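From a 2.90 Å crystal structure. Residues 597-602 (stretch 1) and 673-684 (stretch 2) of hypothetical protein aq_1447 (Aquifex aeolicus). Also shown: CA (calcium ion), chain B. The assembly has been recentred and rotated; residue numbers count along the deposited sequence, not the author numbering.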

# COMPACT_ATOMS: atom_id res chain seq x y z
N GLU A 597 -10.07 3.92 -7.65
CA GLU A 597 -9.12 3.90 -6.54
C GLU A 597 -8.57 2.47 -6.63
O GLU A 597 -9.34 1.55 -6.97
CB GLU A 597 -9.86 3.99 -5.21
CG GLU A 597 -10.11 5.34 -4.57
CD GLU A 597 -10.87 5.19 -3.22
OE1 GLU A 597 -11.18 4.04 -2.83
OE2 GLU A 597 -11.16 6.22 -2.54
N ILE A 598 -7.27 2.27 -6.41
CA ILE A 598 -6.70 0.91 -6.43
C ILE A 598 -5.98 0.66 -5.12
O ILE A 598 -4.86 1.10 -4.91
CB ILE A 598 -5.81 0.61 -7.69
CG1 ILE A 598 -6.70 0.50 -8.94
CG2 ILE A 598 -5.05 -0.73 -7.52
CD1 ILE A 598 -5.95 0.36 -10.21
N ILE A 599 -6.67 -0.04 -4.22
CA ILE A 599 -6.17 -0.34 -2.88
C ILE A 599 -5.50 -1.70 -2.83
O ILE A 599 -6.18 -2.73 -2.92
CB ILE A 599 -7.33 -0.24 -1.82
CG1 ILE A 599 -7.73 1.22 -1.60
CG2 ILE A 599 -6.90 -0.81 -0.44
CD1 ILE A 599 -8.67 1.77 -2.58
N LYS A 600 -4.18 -1.69 -2.62
CA LYS A 600 -3.38 -2.91 -2.55
C LYS A 600 -3.15 -3.46 -1.15
O LYS A 600 -3.01 -4.68 -0.98
CB LYS A 600 -2.04 -2.75 -3.28
CG LYS A 600 -1.29 -1.46 -3.09
CD LYS A 600 -1.65 -0.43 -4.14
CE LYS A 600 -1.03 0.92 -3.74
NZ LYS A 600 0.47 0.91 -3.74
N ARG A 601 -3.19 -2.56 -0.17
CA ARG A 601 -2.98 -2.91 1.24
C ARG A 601 -4.24 -3.20 2.09
O ARG A 601 -5.27 -2.55 1.93
CB ARG A 601 -2.13 -1.81 1.91
CG ARG A 601 -0.64 -2.13 2.09
CD ARG A 601 0.20 -0.88 2.40
NE ARG A 601 0.41 -0.06 1.20
CZ ARG A 601 1.13 1.07 1.14
NH1 ARG A 601 1.74 1.56 2.21
NH2 ARG A 601 1.27 1.70 -0.03
N ASN A 602 -4.13 -4.20 2.97
CA ASN A 602 -5.14 -4.66 3.94
C ASN A 602 -6.54 -5.11 3.47
O ASN A 602 -7.57 -4.94 4.16
CB ASN A 602 -5.24 -3.66 5.11
CG ASN A 602 -3.87 -3.25 5.65
OD1 ASN A 602 -2.96 -4.07 5.75
ND2 ASN A 602 -3.71 -1.97 5.94
N ILE A 673 2.95 -9.90 -11.72
CA ILE A 673 2.82 -8.51 -11.34
C ILE A 673 1.37 -8.29 -10.96
O ILE A 673 0.45 -8.52 -11.74
CB ILE A 673 3.33 -7.59 -12.47
CG1 ILE A 673 4.86 -7.72 -12.52
CG2 ILE A 673 2.83 -6.15 -12.25
CD1 ILE A 673 5.60 -6.76 -13.39
N LYS A 674 1.21 -7.92 -9.70
CA LYS A 674 -0.05 -7.68 -9.03
C LYS A 674 -0.81 -6.49 -9.55
O LYS A 674 -2.04 -6.53 -9.62
CB LYS A 674 0.28 -7.46 -7.56
CG LYS A 674 -0.83 -7.11 -6.60
CD LYS A 674 -0.21 -7.08 -5.23
CE LYS A 674 -1.01 -6.27 -4.27
NZ LYS A 674 -0.20 -5.92 -3.03
N LEU A 675 -0.08 -5.45 -9.93
CA LEU A 675 -0.70 -4.21 -10.36
C LEU A 675 -0.81 -3.92 -11.87
O LEU A 675 0.03 -4.37 -12.66
CB LEU A 675 -0.00 -3.04 -9.64
CG LEU A 675 -0.16 -2.86 -8.12
CD1 LEU A 675 0.50 -1.56 -7.68
CD2 LEU A 675 -1.64 -2.81 -7.74
N PRO A 676 -1.90 -3.20 -12.31
CA PRO A 676 -2.10 -2.85 -13.72
C PRO A 676 -0.96 -1.94 -14.08
O PRO A 676 -0.50 -1.18 -13.22
CB PRO A 676 -3.36 -2.01 -13.68
CG PRO A 676 -4.05 -2.48 -12.53
CD PRO A 676 -3.06 -2.76 -11.51
N ALA A 677 -0.53 -1.96 -15.34
CA ALA A 677 0.57 -1.11 -15.78
C ALA A 677 0.41 0.37 -15.47
O ALA A 677 1.41 1.06 -15.21
CB ALA A 677 0.86 -1.31 -17.25
N THR A 678 -0.85 0.80 -15.37
CA THR A 678 -1.20 2.19 -15.05
C THR A 678 -0.75 2.67 -13.65
O THR A 678 -0.52 3.87 -13.43
CB THR A 678 -2.71 2.45 -15.25
OG1 THR A 678 -3.47 1.44 -14.57
CG2 THR A 678 -3.05 2.39 -16.70
N VAL A 679 -0.65 1.71 -12.72
CA VAL A 679 -0.21 2.02 -11.36
C VAL A 679 0.98 1.23 -10.87
O VAL A 679 1.56 1.56 -9.85
CB VAL A 679 -1.34 1.98 -10.30
CG1 VAL A 679 -2.27 3.14 -10.50
CG2 VAL A 679 -2.05 0.65 -10.32
N HIS A 680 1.40 0.22 -11.62
CA HIS A 680 2.55 -0.58 -11.22
C HIS A 680 3.77 0.30 -11.19
O HIS A 680 4.06 1.02 -12.14
CB HIS A 680 2.79 -1.73 -12.16
CG HIS A 680 4.03 -2.50 -11.84
ND1 HIS A 680 5.13 -2.49 -12.67
CD2 HIS A 680 4.35 -3.29 -10.80
CE1 HIS A 680 6.07 -3.27 -12.16
NE2 HIS A 680 5.62 -3.77 -11.03
N TYR A 681 4.41 0.26 -10.03
CA TYR A 681 5.61 1.04 -9.70
C TYR A 681 5.37 2.54 -9.46
O TYR A 681 6.30 3.25 -9.09
CB TYR A 681 6.71 0.84 -10.75
CG TYR A 681 7.91 0.14 -10.22
CD1 TYR A 681 7.79 -1.11 -9.55
CD2 TYR A 681 9.18 0.72 -10.35
CE1 TYR A 681 8.92 -1.75 -9.01
CE2 TYR A 681 10.32 0.09 -9.82
CZ TYR A 681 10.19 -1.15 -9.14
OH TYR A 681 11.32 -1.75 -8.59
N SER A 682 4.13 3.01 -9.64
CA SER A 682 3.81 4.42 -9.45
C SER A 682 4.09 4.98 -8.05
O SER A 682 4.65 6.08 -7.94
CB SER A 682 2.40 4.77 -9.90
OG SER A 682 2.35 4.80 -11.31
N ASP A 683 3.82 4.17 -7.01
CA ASP A 683 4.06 4.63 -5.65
C ASP A 683 5.54 4.57 -5.25
O ASP A 683 5.97 5.34 -4.39
CB ASP A 683 3.21 3.86 -4.64
CG ASP A 683 3.02 4.62 -3.32
OD1 ASP A 683 3.68 4.21 -2.34
OD2 ASP A 683 2.23 5.59 -3.27
N LYS A 684 6.30 3.67 -5.87
CA LYS A 684 7.73 3.56 -5.57
C LYS A 684 8.57 4.65 -6.23
O LYS A 684 9.51 5.13 -5.62
CB LYS A 684 8.27 2.15 -5.86
CG LYS A 684 7.69 1.12 -4.87
CD LYS A 684 8.24 -0.31 -4.98
CE LYS A 684 7.46 -1.26 -4.03
NZ LYS A 684 8.13 -2.58 -3.82
CA CA B . 0.72 7.34 -2.23

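No hydrogen bond joins these two stretches; they meet through side chains, with the backbones well apart (CA to CA, 8.2 Å for Ile598 and Val679, 8.4 Å for Lys600 and Leu675). Residues 597-599 end a strand, and its alternation sends Ile598 toward the second stretch and Ile599 away from it.

Ile598 supplies the apolar part of the contact. Its CG2 lies 4.0 Å from CD2 of Leu675, while its CD1 reaches CG2 of Val679 at 3.9 Å and CG of Pro676 at 4.1 Å. A branched aliphatic chain suits this place because it can touch several apolar neighbours at van der Waals distance. The loop presenting them is held by its own backbone: the carbonyl of Pro676 accepts from the amides of both Val679 and His680, N to O 2.9 Å in each case.

Lys600 covers the most surface. Its methylene CD packs 4.3 Å from Leu675 CD1, and its CB lies 3.7 Å from NZ of Lys674, so the long chain offers carbon along its length while its own ammonium hydrogen-bonds elsewhere in the structure.

Exposed Arg601 brings its NH2 to within 4.2 Å of OD1 of the buried Asp683, opposite charges too far apart for a salt bridge. The carboxylate has other work: Asp683 OD2 binds the calcium ion at 2.5 Å.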